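Side-chain contacts in putative prolyl-tRNA synthetase (Leishmania major, PDB 5XIL), which probably charges tRNA(Pro) with L-proline at the expense of ATP, this chain comprising the catalytic core, anticodon-binding and C-terminal zinc-binding parts: residues K173-I178 and Y210-E215; S321-C324 and R329-C332; R361-R366 and V381-Q386. All blocks are in the same frame, centred on the assembly; numbering follows the deposited sequence.

Contact 1: residues K173-I178 and Y210-E215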
loop_
_atom_site.group_PDB
_atom_site.type_symbol
_atom_site.label_atom_id
_atom_site.label_comp_id
_atom_site.label_asym_id
_atom_site.label_seq_id
_atom_site.Cartn_x
_atom_site.Cartn_y
_atom_site.Cartn_z
ATOM N N LYS A 173 6.405 25.876 0.524
ATOM C CA LYS A 173 7.419 25.037 1.119
ATOM C C LYS A 173 7.086 23.546 0.899
ATOM O O LYS A 173 7.966 22.799 0.526
ATOM C CB LYS A 173 7.596 25.351 2.599
ATOM C CG LYS A 173 8.405 24.356 3.427
ATOM C CD LYS A 173 8.594 24.971 4.819
ATOM C CE LYS A 173 9.455 24.126 5.751
ATOM N NZ LYS A 173 8.778 22.807 5.891
ATOM N N GLU A 174 5.822 23.176 1.037
ATOM C CA GLU A 174 5.429 21.764 0.874
ATOM C C GLU A 174 5.565 21.315 -0.585
ATOM O O GLU A 174 5.892 20.157 -0.870
ATOM C CB GLU A 174 4.020 21.555 1.350
ATOM C CG GLU A 174 3.625 20.071 1.394
ATOM C CD GLU A 174 2.191 19.847 1.820
ATOM O OE1 GLU A 174 1.248 20.581 1.355
ATOM O OE2 GLU A 174 1.993 18.903 2.601
ATOM N N VAL A 175 5.217 22.224 -1.492
ATOM C CA VAL A 175 5.371 21.981 -2.929
ATOM C C VAL A 175 6.761 21.429 -3.252
ATOM O O VAL A 175 6.902 20.422 -3.951
ATOM C CB VAL A 175 5.103 23.261 -3.731
ATOM C CG1 VAL A 175 5.649 23.116 -5.138
ATOM C CG2 VAL A 175 3.603 23.532 -3.816
ATOM N N LEU A 176 7.789 22.049 -2.692
ATOM C CA LEU A 176 9.162 21.642 -2.913
ATOM C C LEU A 176 9.583 20.446 -2.072
ATOM O O LEU A 176 10.432 19.686 -2.507
ATOM C CB LEU A 176 10.126 22.796 -2.711
ATOM C CG LEU A 176 10.001 23.997 -3.639
ATOM C CD1 LEU A 176 10.838 25.197 -3.211
ATOM C CD2 LEU A 176 10.420 23.570 -5.027
ATOM N N GLU A 177 9.014 20.271 -0.901
ATOM C CA GLU A 177 9.254 19.073 -0.119
ATOM C C GLU A 177 8.791 17.841 -0.878
ATOM O O GLU A 177 9.505 16.810 -0.908
ATOM C CB GLU A 177 8.622 19.116 1.261
ATOM C CG GLU A 177 9.402 20.037 2.224
ATOM C CD GLU A 177 8.602 20.381 3.485
ATOM O OE1 GLU A 177 7.355 20.362 3.508
ATOM O OE2 GLU A 177 9.237 20.714 4.486
ATOM N N ILE A 178 7.631 17.965 -1.469
ATOM C CA ILE A 178 7.039 16.893 -2.214
ATOM C C ILE A 178 7.863 16.622 -3.471
ATOM O O ILE A 178 8.152 15.459 -3.796
ATOM C CB ILE A 178 5.548 17.183 -2.554
ATOM C CG1 ILE A 178 4.669 17.143 -1.300
ATOM C CG2 ILE A 178 5.040 16.215 -3.642
ATOM C CD1 ILE A 178 4.499 15.772 -0.675
ATOM N N TYR A 210 1.967 27.936 -10.320
ATOM C CA TYR A 210 3.200 27.459 -10.933
ATOM C C TYR A 210 3.309 25.963 -10.679
ATOM O O TYR A 210 2.682 25.448 -9.775
ATOM C CB TYR A 210 4.479 28.213 -10.487
ATOM C CG TYR A 210 4.835 28.144 -9.019
ATOM C CD1 TYR A 210 5.576 27.077 -8.486
ATOM C CD2 TYR A 210 4.355 29.109 -8.133
ATOM C CE1 TYR A 210 5.869 27.034 -7.140
ATOM C CE2 TYR A 210 4.684 29.090 -6.801
ATOM C CZ TYR A 210 5.388 28.036 -6.292
ATOM O OH TYR A 210 5.668 27.950 -4.960
ATOM N N THR A 211 4.049 25.302 -11.557
ATOM C CA THR A 211 4.217 23.858 -11.524
ATOM C C THR A 211 5.739 23.586 -11.426
ATOM O O THR A 211 6.550 24.188 -12.113
ATOM C CB THR A 211 3.597 23.165 -12.715
ATOM O OG1 THR A 211 2.180 23.215 -12.672
ATOM C CG2 THR A 211 4.033 21.713 -12.718
ATOM N N THR A 212 6.116 22.734 -10.476
ATOM C CA THR A 212 7.487 22.269 -10.356
ATOM C C THR A 212 7.530 20.804 -10.828
ATOM O O THR A 212 6.514 20.077 -10.779
ATOM C CB THR A 212 8.080 22.397 -8.924
ATOM O OG1 THR A 212 7.432 21.463 -8.038
ATOM C CG2 THR A 212 7.987 23.735 -8.394
ATOM N N THR A 213 8.683 20.370 -11.298
ATOM C CA THR A 213 8.791 19.100 -12.024
ATOM C C THR A 213 10.187 18.473 -11.835
ATOM O O THR A 213 11.173 19.158 -11.499
ATOM C CB THR A 213 8.524 19.365 -13.513
ATOM O OG1 THR A 213 8.515 18.155 -14.279
ATOM C CG2 THR A 213 9.575 20.283 -14.114
ATOM N N VAL A 214 10.269 17.165 -12.090
ATOM C CA VAL A 214 11.491 16.444 -12.191
ATOM C C VAL A 214 11.510 15.873 -13.615
ATOM O O VAL A 214 10.629 15.124 -13.992
ATOM C CB VAL A 214 11.694 15.332 -11.117
ATOM C CG1 VAL A 214 12.048 15.979 -9.808
ATOM C CG2 VAL A 214 10.454 14.523 -10.941
ATOM N N GLU A 215 12.432 16.346 -14.419
ATOM C CA GLU A 215 12.444 16.006 -15.829
ATOM C C GLU A 215 13.530 14.940 -16.030
ATOM O O GLU A 215 14.640 15.059 -15.437
ATOM C CB GLU A 215 12.761 17.233 -16.621
ATOM C CG GLU A 215 11.658 18.282 -16.485
ATOM C CD GLU A 215 10.422 17.887 -17.253
ATOM O OE1 GLU A 215 10.518 17.185 -18.307
ATOM O OE2 GLU A 215 9.342 18.212 -16.780
#

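Contact 2: residues S321-C324 and R329-C332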
loop_
_atom_site.group_PDB
_atom_site.type_symbol
_atom_site.label_atom_id
_atom_site.label_comp_id
_atom_site.label_asym_id
_atom_site.label_seq_id
_atom_site.Cartn_x
_atom_site.Cartn_y
_atom_site.Cartn_z
ATOM N N SER A 321 19.197 -19.561 1.478
ATOM C CA SER A 321 18.715 -19.370 2.828
ATOM C C SER A 321 19.569 -18.383 3.583
ATOM O O SER A 321 19.049 -17.553 4.313
ATOM C CB SER A 321 18.548 -20.717 3.543
ATOM O OG SER A 321 18.195 -20.376 4.881
ATOM N N GLU A 322 20.884 -18.480 3.435
ATOM C CA GLU A 322 21.819 -17.632 4.143
ATOM C C GLU A 322 21.669 -16.185 3.643
ATOM O O GLU A 322 21.675 -15.207 4.411
ATOM C CB GLU A 322 23.252 -18.074 3.865
ATOM C CG GLU A 322 23.587 -19.429 4.524
ATOM C CD GLU A 322 24.956 -20.000 4.149
ATOM O OE1 GLU A 322 25.760 -19.316 3.482
ATOM O OE2 GLU A 322 25.235 -21.187 4.523
ATOM N N LEU A 323 21.541 -16.048 2.326
ATOM C CA LEU A 323 21.388 -14.642 1.825
ATOM C C LEU A 323 20.094 -13.983 2.321
ATOM O O LEU A 323 20.079 -12.805 2.753
ATOM C CB LEU A 323 21.525 -14.621 0.335
ATOM C CG LEU A 323 22.868 -15.003 -0.273
ATOM C CD1 LEU A 323 22.762 -15.013 -1.771
ATOM C CD2 LEU A 323 23.940 -14.042 0.117
ATOM N N CYS A 324 19.021 -14.737 2.312
ATOM C CA CYS A 324 17.697 -14.174 2.664
ATOM C C CYS A 324 17.653 -13.819 4.150
ATOM O O CYS A 324 17.144 -12.763 4.565
ATOM C CB CYS A 324 16.575 -15.139 2.246
ATOM S SG CYS A 324 16.269 -15.395 0.494
ATOM N N ARG A 329 17.409 -10.465 -1.288
ATOM C CA ARG A 329 16.346 -11.204 -1.956
ATOM C C ARG A 329 16.973 -12.177 -2.940
ATOM O O ARG A 329 17.241 -11.822 -4.088
ATOM C CB ARG A 329 15.400 -10.248 -2.684
ATOM C CG ARG A 329 14.543 -9.399 -1.759
ATOM C CD ARG A 329 13.412 -8.724 -2.518
ATOM N NE ARG A 329 13.880 -7.576 -3.289
ATOM C CZ ARG A 329 14.340 -6.451 -2.750
ATOM N NH1 ARG A 329 14.395 -6.319 -1.432
ATOM N NH2 ARG A 329 14.746 -5.457 -3.529
ATOM N N ALA A 330 17.209 -13.404 -2.490
ATOM C CA ALA A 330 17.837 -14.398 -3.350
ATOM C C ALA A 330 16.880 -15.495 -3.674
ATOM O O ALA A 330 16.002 -15.803 -2.873
ATOM C CB ALA A 330 19.096 -14.990 -2.681
ATOM N N ARG A 331 17.097 -16.136 -4.795
ATOM C CA ARG A 331 16.413 -17.350 -5.107
ATOM C C ARG A 331 17.218 -18.227 -6.013
ATOM O O ARG A 331 18.150 -17.755 -6.640
ATOM C CB ARG A 331 15.056 -17.040 -5.676
ATOM C CG ARG A 331 14.977 -16.354 -6.949
ATOM C CD ARG A 331 13.570 -16.623 -7.501
ATOM N NE ARG A 331 13.547 -17.972 -8.048
ATOM C CZ ARG A 331 12.545 -18.496 -8.737
ATOM N NH1 ARG A 331 11.446 -17.774 -8.985
ATOM N NH2 ARG A 331 12.659 -19.752 -9.176
ATOM N N CYS A 332 16.849 -19.522 -6.081
ATOM C CA CYS A 332 17.426 -20.439 -7.035
ATOM C C CYS A 332 16.633 -20.725 -8.299
ATOM O O CYS A 332 15.446 -20.664 -8.307
ATOM C CB CYS A 332 17.663 -21.783 -6.341
ATOM S SG CYS A 332 18.692 -21.590 -4.934
#

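Contact 3: residues R361-R366 and V381-Q386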
loop_
_atom_site.group_PDB
_atom_site.type_symbol
_atom_site.label_atom_id
_atom_site.label_comp_id
_atom_site.label_asym_id
_atom_site.label_seq_id
_atom_site.Cartn_x
_atom_site.Cartn_y
_atom_site.Cartn_z
ATOM N N ARG A 361 33.697 -26.417 -8.396
ATOM C CA ARG A 361 34.821 -25.654 -7.882
ATOM C C ARG A 361 34.452 -24.516 -6.912
ATOM O O ARG A 361 35.207 -24.159 -5.992
ATOM C CB ARG A 361 35.752 -25.152 -9.033
ATOM C CG ARG A 361 36.470 -26.239 -9.869
ATOM C CD ARG A 361 37.077 -27.428 -9.039
ATOM N NE ARG A 361 38.132 -27.050 -8.072
ATOM C CZ ARG A 361 38.480 -27.767 -6.988
ATOM N NH1 ARG A 361 37.852 -28.915 -6.689
ATOM N NH2 ARG A 361 39.449 -27.327 -6.172
ATOM N N GLU A 362 33.262 -23.943 -7.087
ATOM C CA GLU A 362 32.785 -22.921 -6.193
ATOM C C GLU A 362 32.461 -23.572 -4.909
ATOM O O GLU A 362 32.693 -23.031 -3.840
ATOM C CB GLU A 362 31.486 -22.277 -6.754
ATOM C CG GLU A 362 31.746 -21.341 -7.917
ATOM C CD GLU A 362 32.181 -21.967 -9.241
ATOM O OE1 GLU A 362 33.075 -21.375 -9.871
ATOM O OE2 GLU A 362 31.698 -23.009 -9.692
ATOM N N LEU A 363 31.904 -24.757 -4.976
ATOM C CA LEU A 363 31.675 -25.471 -3.764
ATOM C C LEU A 363 33.024 -25.827 -3.046
ATOM O O LEU A 363 33.225 -25.511 -1.878
ATOM C CB LEU A 363 30.895 -26.716 -4.103
ATOM C CG LEU A 363 30.406 -27.578 -2.965
ATOM C CD1 LEU A 363 29.786 -26.791 -1.843
ATOM C CD2 LEU A 363 29.431 -28.579 -3.574
ATOM N N ALA A 364 33.947 -26.413 -3.783
ATOM C CA ALA A 364 35.202 -26.911 -3.192
ATOM C C ALA A 364 36.046 -25.790 -2.629
ATOM O O ALA A 364 36.664 -25.926 -1.556
ATOM C CB ALA A 364 35.985 -27.653 -4.232
ATOM N N GLU A 365 36.091 -24.669 -3.332
ATOM C CA GLU A 365 36.830 -23.513 -2.868
ATOM C C GLU A 365 36.072 -22.531 -1.977
ATOM O O GLU A 365 36.668 -21.544 -1.540
ATOM C CB GLU A 365 37.439 -22.738 -4.071
ATOM C CG GLU A 365 38.324 -23.515 -5.002
ATOM C CD GLU A 365 39.668 -23.931 -4.388
ATOM O OE1 GLU A 365 40.076 -23.403 -3.320
ATOM O OE2 GLU A 365 40.312 -24.778 -5.022
ATOM N N ARG A 366 34.801 -22.801 -1.688
ATOM C CA ARG A 366 34.022 -21.883 -0.869
ATOM C C ARG A 366 34.272 -20.509 -1.465
ATOM O O ARG A 366 34.821 -19.618 -0.816
ATOM C CB ARG A 366 34.483 -21.927 0.587
ATOM C CG ARG A 366 34.103 -23.202 1.319
ATOM C CD ARG A 366 32.620 -23.505 1.168
ATOM N NE ARG A 366 31.799 -22.656 2.027
ATOM C CZ ARG A 366 30.572 -22.967 2.429
ATOM N NH1 ARG A 366 30.016 -24.109 2.050
ATOM N NH2 ARG A 366 29.897 -22.134 3.210
ATOM N N VAL A 381 33.281 -14.142 -4.806
ATOM C CA VAL A 381 32.917 -13.732 -3.467
ATOM C C VAL A 381 33.033 -14.921 -2.530
ATOM O O VAL A 381 32.425 -15.961 -2.760
ATOM C CB VAL A 381 31.484 -13.181 -3.420
ATOM C CG1 VAL A 381 31.100 -12.879 -1.982
ATOM C CG2 VAL A 381 31.382 -11.943 -4.293
ATOM N N ALA A 382 33.771 -14.743 -1.440
ATOM C CA ALA A 382 33.990 -15.835 -0.448
ATOM C C ALA A 382 32.675 -16.293 0.144
ATOM O O ALA A 382 31.776 -15.456 0.473
ATOM C CB ALA A 382 34.937 -15.341 0.660
ATOM N N TRP A 383 32.517 -17.613 0.296
ATOM C CA TRP A 383 31.352 -18.174 0.874
ATOM C C TRP A 383 31.617 -18.573 2.292
ATOM O O TRP A 383 32.275 -19.603 2.537
ATOM C CB TRP A 383 30.867 -19.330 0.051
ATOM C CG TRP A 383 29.544 -19.853 0.474
ATOM C CD1 TRP A 383 28.706 -19.357 1.429
ATOM C CD2 TRP A 383 28.885 -20.967 -0.077
ATOM N NE1 TRP A 383 27.590 -20.118 1.526
ATOM C CE2 TRP A 383 27.646 -21.087 0.577
ATOM C CE3 TRP A 383 29.214 -21.871 -1.070
ATOM C CZ2 TRP A 383 26.757 -22.124 0.318
ATOM C CZ3 TRP A 383 28.317 -22.854 -1.380
ATOM C CH2 TRP A 383 27.102 -22.992 -0.671
ATOM N N ASP A 384 31.134 -17.737 3.193
ATOM C CA ASP A 384 31.412 -17.808 4.623
ATOM C C ASP A 384 30.396 -16.923 5.350
ATOM O O ASP A 384 29.374 -16.514 4.749
ATOM C CB ASP A 384 32.888 -17.444 4.915
ATOM C CG ASP A 384 33.274 -16.041 4.413
ATOM O OD1 ASP A 384 32.457 -15.076 4.460
ATOM O OD2 ASP A 384 34.406 -15.915 3.980
ATOM N N ALA A 385 30.631 -16.663 6.636
ATOM C CA ALA A 385 29.770 -15.847 7.487
ATOM C C ALA A 385 29.522 -14.399 6.954
ATOM O O ALA A 385 28.554 -13.749 7.338
ATOM C CB ALA A 385 30.340 -15.763 8.909
ATOM N N GLN A 386 30.438 -13.919 6.155
ATOM C CA GLN A 386 30.399 -12.541 5.668
ATOM C C GLN A 386 29.676 -12.411 4.333
ATOM O O GLN A 386 29.482 -11.275 3.851
ATOM C CB GLN A 386 31.800 -12.008 5.456
ATOM C CG GLN A 386 32.440 -11.514 6.720
ATOM C CD GLN A 386 32.893 -12.669 7.597
ATOM O OE1 GLN A 386 33.585 -13.591 7.129
ATOM N NE2 GLN A 386 32.524 -12.623 8.856
HETATM O O HOH W 1 33.314 -21.358 4.134
#

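Contact 1: residues K173-I178 and Y210-E215
Thr212 meets Val175 and Leu176 where helix 168-189 lies along strand 210-218 of the class II synthetase core, and the pair is a worked example of a helix packed on the face of an antiparallel sheet. The short axes run almost in the same direction, 15° apart, and approach to 9.3 Å, with a few side chains meeting between them.

Thr212 can be followed outward from its backbone. Its CB points toward the helix and splits into two branches that receive different neighbours. The OG1 branch, set between the backbone N and the carbonyl carbon (chi1 69°), has Val175 CG1 3.8 Å from Thr212 OG1. Facing a methyl, the oxygen makes only a van der Waals contact there; its hydrogen bond is with Ser230 O of the adjoining strand 223-234. The CG2 branch faces the helix with its methyl, and Val175 CG1 lies 4.1 Å from Thr212 CG2. Leu176 adds the end of its chain, with CD2 4.2 Å from the same Thr212 CG2, the two side chains crossing at about a right angle.

Val175 thus works through a single branch. Its CG1, anti to the backbone N (chi1 164°), reaches the threonine and also Tyr210 CE1, at 4.4 Å. The tyrosine ring is met obliquely there, while its OH is held by Asn232.

No hydrogen bond joins helix to strand within these two segments; a directional tie comes from the adjoining strand, where Ser230 OG is hydrogen-bonded to Val175 O. Both branches of Thr212 face the helix: OG1 spends its hydrogen bond on Ser230 O and still packs against the valine methyl, while CG2 supplies the apolar part. Between the two segments themselves, then, the attraction is dispersive and hydrophobic.

Contact 2: residues S321-C324 and R329-C332
Leu323 and Cys324 close over Ala330 within a beta-alpha-beta crossover of the anticodon-binding domain, the unit made by strand 293-297, helix 306-325 and strand 330-332. The contact falls at the second turning point of that unit, where the chain leaves the helix and enters an outer strand of the domain's sheet. The backbones are therefore close, with Cys324 CA and Arg329 CA 5.7 Å apart.

Apolar packing comes first. The methyl of Ala330 points toward the helix and sits against the flank of Leu323: CD1 is 3.8 Å from Ala330 CB, and Leu323 CB is 3.9 Å from the same methyl. The leucine chain leads away from its carbonyl carbon (chi1 -65°), which lets root and tip grip one small neighbour together. Leucine also touches Thr387 and Val391 of helix 387-412, so Leu323 lies between strand 330-332 and that helix.

Sulfur contacts form the second group. Cys324 SG comes alongside the strand backbone, 3.4 Å from Ala330 O and 3.7 Å from Ala330 N, with the alanine methyl farther off. These are close packing approaches of a polarisable atom and do not amount to hydrogen bonds.

No hydrogen bond crosses between the two segments, though Cys332 N bonds weakly to Glu320 OE1 of the same helix. Arg329 and Arg331 pair through their backbones with strand 293-297 and its approach, and Arg331, directed away from the helix, reaches along the strand to the carbonyl of the following residue. Its guanidinium grips that single oxygen, weakly through NE and more firmly through NH2, which lies 3.1 Å from Cys332 O with that oxygen only 2° out of the guanidinium plane.

Contact 3: residues R361-R366 and V381-Q386
Arg366 lays its guanidinium flat over one face of the Trp383 indole, the planes only 12° apart. This is a cation-pi stack, with Arg366 CZ 3.8 Å from the centroid of the five-membered ring and 17° off its normal. Bends at chi2 and chi3 fold the arginine chain over, bringing NH2 above the pyrrole side, 3.5 Å from Trp383 CD1, while NH1 reaches toward the six-membered ring.

A hydrogen bond from the guanidinium's own NE holds the stack in place. Arg366 NE donates to Trp383 O at 3.1 Å, approaching from above the carbonyl plane, and a water spans the same two atoms, its bond to NE being weak. In return Trp383 N donates to Arg366 O, 3.3 Å away, just where the chain leaves helix 360-365 through a Schellman motif. Leu363 CD1 meets the ring obliquely, 4.2 Å from Trp383 CZ3.

The NE bond and the stack together would be expected to limit rotation of the guanidinium. Trp383 NE1 is hydrogen-bonded to Glu322 of helix 306-325; that carboxylate would be expected to enrich the indole in electron density and so favour the arginine's charge above it.

Overall arrangement
From the N terminus, contact 1 comes first: helix 168-189 meets strand 210-218 after 31 intervening residues, within the synthetase core. Contact 2 follows, a tight closure with four residues between its segments on helix 306-325 and strand 330-332. Contact 3 then closes a 14-residue excursion through strands 367-372 and 378-382. The three lie in series, neither nesting nor crossing. Contacts 2 and 3 share the five-stranded sheet of the anticodon-binding domain and touch directly through Glu322 and Trp383. Contact 1 stands apart on the opposite side of the chain's centre, about 39 Å from contact 2, centre to centre.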